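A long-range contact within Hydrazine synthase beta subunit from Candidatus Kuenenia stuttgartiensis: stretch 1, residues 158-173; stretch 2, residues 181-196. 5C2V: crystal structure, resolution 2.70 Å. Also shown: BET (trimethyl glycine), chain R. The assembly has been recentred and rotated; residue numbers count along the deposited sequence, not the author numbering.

Stretch 1 158-173: AILDTVGSINRSVDFI
Stretch 2 181-196: VENRVIHESSNLRDVV

Strands 168-173 and 181-186 run antiparallel (153° between directions), their axes approaching to 4.4 Å, with Ser 169 opposite Val 185 (CA-CA 4.0 Å) and Asp 171 opposite Asn 183 (CA-CA 4.6 Å) as non-hydrogen-bonded pairs. Mostly extended backbones, with Ser 169 at -121/-180 and Val 181 at -83/-42, alternate the side chains between two faces: Arg 168, Val 170, Phe 172, Glu 182, Arg 184 and Ile 186 on one, Ser 169, Asp 171, Asn 183 and Val 185 on the other. The ladder is built from Ile 186 N to Arg 168 O, Val 170 N to Arg 184 O, Arg 184 N to Val 170 O and Phe 172 N to Glu 182 O, each 2.9 Å, and closed by Val 181 N to Phe 172 O at 3.0 Å. Beyond it, Ser 189 N donates to Ile 166 O (2.9 Å), while the p rotamer of Ser 189 directs OG to Ile 186 O (2.9 Å).

Strand 158-160 pairs with 168-173 through Leu 160 N to Ser 169 O (2.9 Å), leading into a type II turn, Thr 162 to Ser 165, whose Gly 164 has positive phi (70/22). Ile 159 (p, t) points toward stretch 2, making apolar contacts from CG2 to Val 195 CB (3.6 Å) and from CB to Leu 192 CD2 (3.9 Å); Leu 192 (m, p) also sets CD1 3.7 Å from Arg 168 CB.

Asp 161 (t) joins two arginines: OD1 lies a very short 2.3 Å from Arg 168 NH1 and OD2 2.9 Å from Arg 193 NH2, both salt bridges, though the position of Arg 193 NH2 is less certain. Arg 168 reaches the Asp 161 carboxylate by extending m, t, t (chi3 -164°); Arg 193 points away at CB but folds back through m, m and chi3 113°. Water 1 donates to Asp 161 OD2 (2.5 Å) and Asn 191 OD1 (2.8 Å).

Phe 172 (m, chi2 86°) shares a face with extended Arg 184 (m, t, t), so its ring packs on the arginine's aliphatic part, CE1 3.6 Å from Arg 184 CD; Arg 184 NE also salt-bridges Glu 182 OE2 (3.3 Å, a weak hydrogen bond). Phe 172 CB makes an apolar contact with Val 181 CG2 (3.7 Å).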

# COMPACT_ATOMS: atom_id res chain seq x y z
N ALA B 158 41.97 11.86 28.73
CA ALA B 158 42.12 13.28 28.42
C ALA B 158 41.60 13.60 27.03
O ALA B 158 42.06 13.04 26.04
CB ALA B 158 43.58 13.70 28.54
N ILE B 159 40.62 14.50 26.95
CA ILE B 159 40.15 14.97 25.66
C ILE B 159 41.15 15.95 25.08
O ILE B 159 41.49 16.96 25.70
CB ILE B 159 38.77 15.64 25.75
CG1 ILE B 159 38.70 16.58 26.96
CG2 ILE B 159 37.67 14.59 25.83
CD1 ILE B 159 37.45 17.42 27.00
N LEU B 160 41.62 15.65 23.87
CA LEU B 160 42.52 16.56 23.19
C LEU B 160 41.73 17.36 22.18
O LEU B 160 41.27 16.83 21.17
CB LEU B 160 43.65 15.80 22.50
CG LEU B 160 44.36 14.71 23.30
CD1 LEU B 160 45.44 14.06 22.46
CD2 LEU B 160 44.94 15.27 24.59
N ASP B 161 41.58 18.65 22.45
CA ASP B 161 40.91 19.53 21.52
C ASP B 161 42.02 20.24 20.78
O ASP B 161 42.70 21.11 21.33
CB ASP B 161 39.98 20.50 22.25
CG ASP B 161 39.10 21.29 21.30
OD1 ASP B 161 38.85 20.81 20.18
OD2 ASP B 161 38.64 22.38 21.69
N THR B 162 42.20 19.87 19.52
CA THR B 162 43.39 20.24 18.78
C THR B 162 43.04 21.18 17.65
O THR B 162 42.33 20.80 16.72
CB THR B 162 44.11 18.99 18.23
OG1 THR B 162 44.60 18.20 19.32
CG2 THR B 162 45.28 19.40 17.35
N VAL B 163 43.54 22.40 17.74
CA VAL B 163 43.26 23.42 16.74
C VAL B 163 43.75 22.97 15.37
O VAL B 163 44.78 22.30 15.25
CB VAL B 163 43.89 24.77 17.11
CG1 VAL B 163 43.30 25.27 18.42
CG2 VAL B 163 45.40 24.65 17.23
N GLY B 164 42.99 23.31 14.33
CA GLY B 164 43.34 22.95 12.97
C GLY B 164 43.22 21.47 12.69
O GLY B 164 43.84 20.96 11.75
N SER B 165 42.41 20.78 13.48
CA SER B 165 42.24 19.34 13.31
C SER B 165 40.78 18.93 13.16
O SER B 165 39.92 19.32 13.96
CB SER B 165 42.86 18.58 14.48
OG SER B 165 42.68 17.18 14.33
N ILE B 166 40.50 18.16 12.12
CA ILE B 166 39.18 17.56 11.93
C ILE B 166 39.02 16.34 12.81
O ILE B 166 37.97 16.11 13.40
CB ILE B 166 38.95 17.17 10.46
CG1 ILE B 166 38.91 18.42 9.59
CG2 ILE B 166 37.66 16.38 10.31
CD1 ILE B 166 38.80 18.11 8.13
N ASN B 167 40.09 15.55 12.92
CA ASN B 167 40.04 14.37 13.76
C ASN B 167 40.70 14.68 15.09
O ASN B 167 41.91 14.84 15.18
CB ASN B 167 40.73 13.19 13.08
CG ASN B 167 40.44 13.12 11.59
OD1 ASN B 167 39.46 12.50 11.16
ND2 ASN B 167 41.29 13.75 10.79
N ARG B 168 39.87 14.77 16.12
CA ARG B 168 40.33 15.12 17.45
C ARG B 168 40.12 13.91 18.35
O ARG B 168 39.11 13.22 18.25
CB ARG B 168 39.58 16.35 17.98
CG ARG B 168 39.81 17.60 17.13
CD ARG B 168 39.10 18.82 17.70
NE ARG B 168 38.99 19.89 16.72
CZ ARG B 168 39.30 21.16 16.96
NH1 ARG B 168 39.74 21.53 18.15
NH2 ARG B 168 39.17 22.08 16.00
N SER B 169 41.08 13.66 19.23
CA SER B 169 41.15 12.38 19.91
C SER B 169 41.07 12.44 21.42
O SER B 169 40.95 13.52 22.02
CB SER B 169 42.43 11.66 19.50
OG SER B 169 43.57 12.45 19.79
N VAL B 170 41.13 11.26 22.03
CA VAL B 170 41.14 11.11 23.47
C VAL B 170 42.29 10.18 23.86
O VAL B 170 42.45 9.10 23.29
CB VAL B 170 39.81 10.53 24.00
CG1 VAL B 170 39.88 10.28 25.50
CG2 VAL B 170 38.66 11.47 23.67
N ASP B 171 43.09 10.62 24.83
CA ASP B 171 44.22 9.83 25.30
C ASP B 171 43.88 9.04 26.55
O ASP B 171 43.20 9.54 27.46
CB ASP B 171 45.43 10.74 25.58
CG ASP B 171 46.27 10.97 24.35
OD1 ASP B 171 46.18 10.17 23.40
OD2 ASP B 171 47.03 11.96 24.33
N PHE B 172 44.36 7.80 26.60
CA PHE B 172 44.22 6.95 27.77
C PHE B 172 45.56 6.82 28.48
O PHE B 172 46.56 6.42 27.88
CB PHE B 172 43.68 5.57 27.38
CG PHE B 172 42.26 5.60 26.87
CD1 PHE B 172 42.00 5.85 25.53
CD2 PHE B 172 41.20 5.36 27.73
CE1 PHE B 172 40.69 5.87 25.07
CE2 PHE B 172 39.90 5.38 27.26
CZ PHE B 172 39.64 5.63 25.93
N ILE B 173 45.58 7.18 29.76
CA ILE B 173 46.81 7.18 30.55
C ILE B 173 46.74 6.14 31.65
O ILE B 173 45.71 5.99 32.31
CB ILE B 173 47.07 8.56 31.19
CG1 ILE B 173 46.76 9.69 30.21
CG2 ILE B 173 48.51 8.66 31.69
CD1 ILE B 173 47.64 9.71 29.00
N VAL B 181 48.88 4.77 27.03
CA VAL B 181 48.66 3.41 26.53
C VAL B 181 47.98 3.38 25.16
O VAL B 181 48.35 2.58 24.30
CB VAL B 181 47.84 2.57 27.55
CG1 VAL B 181 48.65 2.33 28.81
CG2 VAL B 181 46.52 3.24 27.89
N GLU B 182 46.98 4.24 24.95
CA GLU B 182 46.19 4.23 23.72
C GLU B 182 45.63 5.61 23.38
O GLU B 182 45.38 6.42 24.26
CB GLU B 182 45.05 3.21 23.84
CG GLU B 182 44.39 2.84 22.52
CD GLU B 182 43.26 1.84 22.69
OE1 GLU B 182 42.94 1.13 21.71
OE2 GLU B 182 42.69 1.77 23.80
N ASN B 183 45.43 5.86 22.09
CA ASN B 183 44.80 7.08 21.62
C ASN B 183 43.64 6.78 20.67
O ASN B 183 43.83 6.15 19.63
CB ASN B 183 45.82 7.98 20.92
CG ASN B 183 45.18 9.19 20.26
OD1 ASN B 183 44.89 10.19 20.91
ND2 ASN B 183 44.97 9.10 18.95
N ARG B 184 42.44 7.23 21.03
CA ARG B 184 41.27 6.95 20.21
C ARG B 184 40.69 8.20 19.56
O ARG B 184 40.32 9.15 20.25
CB ARG B 184 40.19 6.25 21.04
CG ARG B 184 40.56 4.84 21.45
CD ARG B 184 39.43 4.15 22.19
NE ARG B 184 39.80 2.81 22.63
CZ ARG B 184 39.02 2.02 23.36
NH1 ARG B 184 37.83 2.44 23.74
NH2 ARG B 184 39.44 0.81 23.71
N VAL B 185 40.61 8.18 18.24
CA VAL B 185 40.19 9.35 17.47
C VAL B 185 38.67 9.41 17.28
O VAL B 185 38.05 8.44 16.86
CB VAL B 185 40.86 9.36 16.09
CG1 VAL B 185 40.21 10.39 15.18
CG2 VAL B 185 42.35 9.63 16.23
N ILE B 186 38.09 10.57 17.59
CA ILE B 186 36.70 10.82 17.24
C ILE B 186 36.70 11.52 15.89
O ILE B 186 37.14 12.66 15.77
CB ILE B 186 35.98 11.71 18.28
CG1 ILE B 186 36.00 11.05 19.66
CG2 ILE B 186 34.55 11.98 17.84
CD1 ILE B 186 35.32 11.87 20.73
N HIS B 187 36.20 10.83 14.87
CA HIS B 187 36.29 11.33 13.51
C HIS B 187 35.29 12.45 13.26
O HIS B 187 34.15 12.39 13.73
CB HIS B 187 36.09 10.20 12.50
CG HIS B 187 37.30 9.35 12.30
ND1 HIS B 187 37.85 8.58 13.30
CD2 HIS B 187 38.09 9.17 11.21
CE1 HIS B 187 38.91 7.95 12.84
NE2 HIS B 187 39.08 8.29 11.57
N GLU B 188 35.73 13.47 12.52
CA GLU B 188 34.92 14.63 12.19
C GLU B 188 34.37 15.33 13.43
O GLU B 188 33.17 15.55 13.55
CB GLU B 188 33.77 14.23 11.26
CG GLU B 188 34.23 13.70 9.92
CD GLU B 188 33.09 13.51 8.94
OE1 GLU B 188 31.93 13.71 9.33
OE2 GLU B 188 33.36 13.17 7.77
N SER B 189 35.26 15.67 14.36
CA SER B 189 34.87 16.35 15.58
C SER B 189 35.62 17.66 15.78
O SER B 189 36.72 17.85 15.26
CB SER B 189 35.10 15.45 16.80
OG SER B 189 36.48 15.21 17.00
N SER B 190 35.01 18.57 16.53
CA SER B 190 35.66 19.82 16.90
C SER B 190 35.09 20.30 18.23
O SER B 190 34.00 19.88 18.63
CB SER B 190 35.47 20.89 15.82
OG SER B 190 34.12 21.32 15.75
N ASN B 191 35.82 21.18 18.91
CA ASN B 191 35.35 21.78 20.16
C ASN B 191 34.98 20.78 21.25
O ASN B 191 33.85 20.79 21.73
CB ASN B 191 34.15 22.69 19.90
CG ASN B 191 34.43 23.75 18.86
OD1 ASN B 191 35.55 24.27 18.77
ND2 ASN B 191 33.42 24.10 18.07
N LEU B 192 35.90 19.90 21.64
CA LEU B 192 35.55 18.95 22.69
C LEU B 192 35.61 19.70 24.02
O LEU B 192 36.69 20.13 24.44
CB LEU B 192 36.52 17.77 22.72
CG LEU B 192 36.59 16.66 21.67
CD1 LEU B 192 36.75 17.20 20.25
CD2 LEU B 192 37.75 15.73 22.00
N ARG B 193 34.46 19.87 24.66
CA ARG B 193 34.42 20.64 25.90
C ARG B 193 34.45 19.88 27.23
O ARG B 193 34.68 20.49 28.28
CB ARG B 193 33.16 21.52 25.88
CG ARG B 193 33.17 22.56 24.77
CD ARG B 193 34.24 23.61 25.03
NE ARG B 193 35.30 23.54 24.03
CZ ARG B 193 35.45 24.40 23.04
NH1 ARG B 193 34.60 25.41 22.90
NH2 ARG B 193 36.43 24.23 22.17
N ASP B 194 34.23 18.57 27.21
CA ASP B 194 34.20 17.80 28.46
C ASP B 194 34.37 16.30 28.24
O ASP B 194 34.16 15.79 27.14
CB ASP B 194 32.89 18.08 29.21
CG ASP B 194 33.06 17.98 30.72
OD1 ASP B 194 34.06 17.39 31.17
OD2 ASP B 194 32.18 18.50 31.45
N VAL B 195 34.74 15.59 29.30
CA VAL B 195 34.69 14.13 29.30
C VAL B 195 34.27 13.59 30.67
O VAL B 195 34.79 14.03 31.70
CB VAL B 195 36.06 13.52 28.90
CG1 VAL B 195 37.20 14.20 29.64
CG2 VAL B 195 36.07 12.01 29.13
N VAL B 196 33.32 12.65 30.69
CA VAL B 196 32.92 12.04 31.96
C VAL B 196 32.95 10.52 31.90
O VAL B 196 32.86 9.92 30.83
CB VAL B 196 31.50 12.49 32.39
CG1 VAL B 196 31.48 13.98 32.69
CG2 VAL B 196 30.48 12.13 31.33
N BET R . 35.22 8.44 7.66
CA BET R . 34.91 9.64 8.55
C BET R . 33.66 9.30 9.52
O BET R . 32.62 9.96 9.25
OXT BET R . 33.89 8.44 10.40
C1 BET R . 35.90 8.89 6.39
C2 BET R . 33.94 7.70 7.27
C3 BET R . 36.19 7.50 8.35
O HOH W 1 37.95 24.28 20.19